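Local coordinates for lantibiotic dehydratase (PDB 5EHK), which probably dehydrates serine and threonine residues of the NAI-107 precursor peptide, using glutamyl-tRNA as the source of activating glutamate, at residues G193-R205 with S594-L608. Numbering follows the deposited sequence.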
loop_
_atom_site.group_PDB
_atom_site.type_symbol
_atom_site.label_atom_id
_atom_site.label_comp_id
_atom_site.label_asym_id
_atom_site.label_seq_id
_atom_site.Cartn_x
_atom_site.Cartn_y
_atom_site.Cartn_z
ATOM N N GLY A 193 -1.903 -47.365 28.636
ATOM C CA GLY A 193 -0.515 -47.766 28.821
ATOM C C GLY A 193 0.458 -46.632 28.571
ATOM O O GLY A 193 1.510 -46.541 29.209
ATOM N N VAL A 194 0.097 -45.767 27.629
ATOM C CA VAL A 194 0.906 -44.605 27.280
ATOM C C VAL A 194 0.494 -43.346 28.057
ATOM O O VAL A 194 -0.545 -43.319 28.736
ATOM C CB VAL A 194 0.785 -44.296 25.785
ATOM C CG1 VAL A 194 1.011 -45.563 24.964
ATOM C CG2 VAL A 194 -0.591 -43.718 25.491
ATOM N N THR A 195 1.301 -42.297 27.930
ATOM C CA THR A 195 0.985 -41.001 28.519
ATOM C C THR A 195 0.221 -40.090 27.539
ATOM O O THR A 195 0.370 -40.213 26.321
ATOM C CB THR A 195 2.271 -40.292 28.981
ATOM O OG1 THR A 195 3.194 -40.181 27.890
ATOM C CG2 THR A 195 2.925 -41.059 30.121
ATOM N N VAL A 196 -0.606 -39.187 28.067
ATOM C CA VAL A 196 -1.292 -38.190 27.226
ATOM C C VAL A 196 -1.063 -36.782 27.787
ATOM O O VAL A 196 -0.761 -36.620 28.985
ATOM C CB VAL A 196 -2.813 -38.438 27.109
ATOM C CG1 VAL A 196 -3.081 -39.765 26.434
ATOM C CG2 VAL A 196 -3.463 -38.400 28.471
ATOM N N GLN A 197 -1.185 -35.772 26.926
ATOM C CA GLN A 197 -1.096 -34.382 27.372
ATOM C C GLN A 197 -1.968 -33.473 26.542
ATOM O O GLN A 197 -2.315 -33.805 25.401
ATOM C CB GLN A 197 0.330 -33.862 27.342
ATOM C CG GLN A 197 0.822 -33.425 25.979
ATOM C CD GLN A 197 2.315 -33.149 25.984
ATOM O OE1 GLN A 197 3.120 -34.008 25.641
ATOM N NE2 GLN A 197 2.690 -31.948 26.378
ATOM N N ALA A 198 -2.336 -32.325 27.113
ATOM C CA ALA A 198 -3.155 -31.365 26.376
ATOM C C ALA A 198 -2.355 -30.755 25.239
ATOM O O ALA A 198 -1.194 -30.392 25.407
ATOM C CB ALA A 198 -3.680 -30.289 27.282
ATOM N N HIS A 199 -2.971 -30.689 24.069
ATOM C CA HIS A 199 -2.394 -30.014 22.916
ATOM C C HIS A 199 -2.015 -28.606 23.372
ATOM O O HIS A 199 -2.780 -27.952 24.077
ATOM C CB HIS A 199 -3.438 -29.939 21.803
ATOM C CG HIS A 199 -2.883 -29.526 20.474
ATOM N ND1 HIS A 199 -2.346 -28.277 20.239
ATOM C CD2 HIS A 199 -2.829 -30.183 19.294
ATOM C CE1 HIS A 199 -1.956 -28.196 18.981
ATOM N NE2 HIS A 199 -2.243 -29.337 18.385
ATOM N N GLN A 200 -0.832 -28.141 23.007
ATOM C CA GLN A 200 -0.325 -26.922 23.619
ATOM C C GLN A 200 -1.001 -25.644 23.080
ATOM O O GLN A 200 -0.892 -24.573 23.668
ATOM C CB GLN A 200 1.205 -26.868 23.527
ATOM C CG GLN A 200 1.919 -27.999 24.267
ATOM C CD GLN A 200 2.271 -29.207 23.364
ATOM O OE1 GLN A 200 1.826 -29.310 22.217
ATOM N NE2 GLN A 200 3.091 -30.111 23.890
ATOM N N THR A 201 -1.759 -25.756 22.002
ATOM C CA THR A 201 -2.322 -24.545 21.427
ATOM C C THR A 201 -3.837 -24.440 21.537
ATOM O O THR A 201 -4.456 -23.639 20.821
ATOM C CB THR A 201 -1.930 -24.366 19.968
ATOM O OG1 THR A 201 -2.542 -25.399 19.210
ATOM C CG2 THR A 201 -0.434 -24.442 19.803
ATOM N N LEU A 202 -4.437 -25.243 22.411
ATOM C CA LEU A 202 -5.862 -25.107 22.688
ATOM C C LEU A 202 -6.139 -23.716 23.203
ATOM O O LEU A 202 -5.403 -23.187 24.021
ATOM C CB LEU A 202 -6.309 -26.125 23.743
ATOM C CG LEU A 202 -6.214 -27.568 23.269
ATOM C CD1 LEU A 202 -6.638 -28.555 24.347
ATOM C CD2 LEU A 202 -7.039 -27.733 21.995
ATOM N N THR A 203 -7.221 -23.125 22.740
ATOM C CA THR A 203 -7.614 -21.824 23.249
ATOM C C THR A 203 -9.085 -21.923 23.647
ATOM O O THR A 203 -9.890 -22.559 22.939
ATOM C CB THR A 203 -7.326 -20.661 22.241
ATOM O OG1 THR A 203 -8.506 -19.863 22.059
ATOM C CG2 THR A 203 -6.821 -21.191 20.876
ATOM N N VAL A 204 -9.397 -21.351 24.812
ATOM C CA VAL A 204 -10.739 -21.350 25.404
ATOM C C VAL A 204 -11.629 -20.208 24.920
ATOM O O VAL A 204 -11.320 -19.044 25.139
ATOM C CB VAL A 204 -10.634 -21.204 26.921
ATOM C CG1 VAL A 204 -12.009 -21.064 27.546
ATOM C CG2 VAL A 204 -9.901 -22.374 27.495
ATOM N N ARG A 205 -12.752 -20.526 24.292
ATOM C CA ARG A 205 -13.675 -19.475 23.870
ATOM C C ARG A 205 -15.064 -19.722 24.430
ATOM O O ARG A 205 -15.780 -20.615 23.971
ATOM C CB ARG A 205 -13.734 -19.373 22.356
ATOM C CG ARG A 205 -12.502 -18.749 21.776
ATOM C CD ARG A 205 -12.541 -18.688 20.263
ATOM N NE ARG A 205 -11.476 -17.814 19.822
ATOM C CZ ARG A 205 -10.374 -18.243 19.214
ATOM N NH1 ARG A 205 -10.218 -19.533 18.939
ATOM N NH2 ARG A 205 -9.434 -17.373 18.853
ATOM N N SER A 594 7.702 -27.855 22.664
ATOM C CA SER A 594 6.901 -28.698 21.795
ATOM C C SER A 594 5.649 -27.934 21.464
ATOM O O SER A 594 4.990 -27.411 22.370
ATOM C CB SER A 594 6.534 -29.992 22.506
ATOM O OG SER A 594 7.669 -30.581 23.106
ATOM N N VAL A 595 5.329 -27.858 20.176
ATOM C CA VAL A 595 4.081 -27.261 19.714
ATOM C C VAL A 595 3.313 -28.224 18.828
ATOM O O VAL A 595 3.695 -28.455 17.684
ATOM C CB VAL A 595 4.338 -26.007 18.908
ATOM C CG1 VAL A 595 3.033 -25.342 18.583
ATOM C CG2 VAL A 595 5.252 -25.085 19.670
ATOM N N GLY A 596 2.254 -28.821 19.357
ATOM C CA GLY A 596 1.463 -29.756 18.572
ATOM C C GLY A 596 2.055 -31.155 18.515
ATOM O O GLY A 596 1.646 -31.955 17.678
ATOM N N LEU A 597 3.024 -31.429 19.397
ATOM C CA LEU A 597 3.720 -32.710 19.517
ATOM C C LEU A 597 3.902 -33.008 20.998
ATOM O O LEU A 597 3.889 -32.085 21.794
ATOM C CB LEU A 597 5.108 -32.642 18.881
ATOM C CG LEU A 597 5.217 -32.393 17.395
ATOM C CD1 LEU A 597 6.642 -32.040 17.080
ATOM C CD2 LEU A 597 4.785 -33.633 16.660
ATOM N N PRO A 598 4.075 -34.290 21.378
ATOM C CA PRO A 598 4.281 -34.628 22.795
ATOM C C PRO A 598 5.629 -34.158 23.265
ATOM O O PRO A 598 6.461 -33.852 22.421
ATOM C CB PRO A 598 4.283 -36.152 22.791
ATOM C CG PRO A 598 4.763 -36.501 21.421
ATOM C CD PRO A 598 4.152 -35.487 20.521
ATOM N N ASP A 599 5.865 -34.109 24.567
ATOM C CA ASP A 599 7.188 -33.733 25.028
ATOM C C ASP A 599 8.151 -34.805 24.546
ATOM O O ASP A 599 7.744 -35.927 24.264
ATOM C CB ASP A 599 7.241 -33.651 26.555
ATOM C CG ASP A 599 6.468 -32.487 27.104
ATOM O OD1 ASP A 599 5.845 -31.773 26.290
ATOM O OD2 ASP A 599 6.457 -32.310 28.352
ATOM N N SER A 600 9.429 -34.461 24.464
ATOM C CA SER A 600 10.458 -35.441 24.166
ATOM C C SER A 600 11.213 -35.852 25.437
ATOM O O SER A 600 11.524 -35.004 26.298
ATOM C CB SER A 600 11.430 -34.859 23.128
ATOM O OG SER A 600 12.641 -35.597 23.017
ATOM N N GLY A 601 11.525 -37.148 25.540
ATOM C CA GLY A 601 12.384 -37.638 26.606
ATOM C C GLY A 601 13.807 -37.084 26.535
ATOM O O GLY A 601 14.510 -37.041 27.538
ATOM N N ARG A 602 14.246 -36.684 25.343
ATOM C CA ARG A 602 15.626 -36.231 25.122
ATOM C C ARG A 602 15.905 -34.778 25.428
ATOM O O ARG A 602 16.999 -34.309 25.157
ATOM C CB ARG A 602 16.043 -36.482 23.683
ATOM C CG ARG A 602 15.897 -37.914 23.246
ATOM C CD ARG A 602 16.047 -38.024 21.762
ATOM N NE ARG A 602 15.579 -39.324 21.314
ATOM C CZ ARG A 602 16.381 -40.360 21.140
ATOM N NH1 ARG A 602 17.682 -40.224 21.364
ATOM N NH2 ARG A 602 15.887 -41.525 20.744
ATOM N N ALA A 603 14.917 -34.032 25.906
ATOM C CA ALA A 603 15.126 -32.594 26.120
ATOM C C ALA A 603 14.172 -32.036 27.148
ATOM O O ALA A 603 12.986 -32.338 27.114
ATOM C CB ALA A 603 14.996 -31.825 24.800
ATOM N N GLN A 604 14.683 -31.238 28.074
ATOM C CA GLN A 604 13.825 -30.652 29.096
ATOM C C GLN A 604 12.845 -29.682 28.445
ATOM O O GLN A 604 13.254 -28.736 27.740
ATOM C CB GLN A 604 14.655 -29.943 30.152
ATOM C CG GLN A 604 13.858 -29.485 31.343
ATOM C CD GLN A 604 14.726 -28.864 32.423
ATOM O OE1 GLN A 604 15.830 -29.336 32.707
ATOM N NE2 GLN A 604 14.228 -27.803 33.035
ATOM N N GLU A 605 11.558 -29.940 28.654
ATOM C CA GLU A 605 10.498 -29.165 28.023
ATOM C C GLU A 605 10.395 -27.767 28.624
ATOM O O GLU A 605 10.387 -27.620 29.849
ATOM C CB GLU A 605 9.167 -29.916 28.155
ATOM C CG GLU A 605 7.957 -29.172 27.649
ATOM C CD GLU A 605 7.887 -29.103 26.143
ATOM O OE1 GLU A 605 8.402 -30.021 25.483
ATOM O OE2 GLU A 605 7.321 -28.128 25.613
ATOM N N ILE A 606 10.368 -26.734 27.773
ATOM C CA ILE A 606 10.038 -25.395 28.272
ATOM C C ILE A 606 8.647 -25.002 27.766
ATOM O O ILE A 606 8.474 -24.606 26.616
ATOM C CB ILE A 606 11.167 -24.328 28.036
ATOM C CG1 ILE A 606 10.815 -22.960 28.623
ATOM C CG2 ILE A 606 11.536 -24.201 26.603
ATOM C CD1 ILE A 606 11.691 -21.892 28.088
ATOM N N PRO A 607 7.641 -25.129 28.645
ATOM C CA PRO A 607 6.256 -25.212 28.181
ATOM C C PRO A 607 5.791 -23.902 27.559
ATOM O O PRO A 607 6.037 -22.809 28.077
ATOM C CB PRO A 607 5.462 -25.486 29.476
ATOM C CG PRO A 607 6.495 -25.745 30.542
ATOM C CD PRO A 607 7.696 -24.967 30.105
ATOM N N LEU A 608 5.106 -24.036 26.437
ATOM C CA LEU A 608 4.578 -22.903 25.695
ATOM C C LEU A 608 3.793 -21.901 26.559
ATOM O O LEU A 608 3.977 -20.689 26.425
ATOM C CB LEU A 608 3.709 -23.437 24.565
ATOM C CG LEU A 608 3.118 -22.472 23.577
ATOM C CD1 LEU A 608 4.261 -21.593 23.124
ATOM C CD2 LEU A 608 2.611 -23.307 22.444
HETATM O O HOH W 1 4.712 -29.262 25.865
#
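Gly596 CA meets the His199 ring obliquely, in an off-centre CH-pi contact 4.1 Å from the centroid; at the ring edge, in plane, ND1 accepts from Thr201 N, which would help hold the ring's rotation. The Gln200 side-chain amide faces the loop at Gly596 and Leu597 with both polar atoms: Gly596 N donates to Gln200 OE1 (2.9 Å), tilted 33° from the carbonyl plane, while Gln200 NE2 donates to Leu597 O (3.0 Å), which lies near the Gln200 amide plane. A bend at chi2 (95°) turns this amide across the loop. The amide of Gln197 also bonds twice: its OE1 accepts from Asp599 N (2.9 Å), and its NE2 gives a hydrogen to Asp599 OD1 (3.2 Å), which it meets from above the carboxylate plane, the two planes being 77° apart. A water that accepts from Gln200 NE2 and can donate to Asp599 OD1 links the two sets. Leu608 CD2 packs against Gln200 CB (4.0 Å) and Thr201 CG2, beside the contact of Thr201 CG2 with Val595 CG1 (3.8 Å). The arrangement joins strand 195-198, central in a three-stranded antiparallel sheet, and the type I turn His199-Leu202 to the loop after strand 591-595 of a seven-stranded mixed sheet.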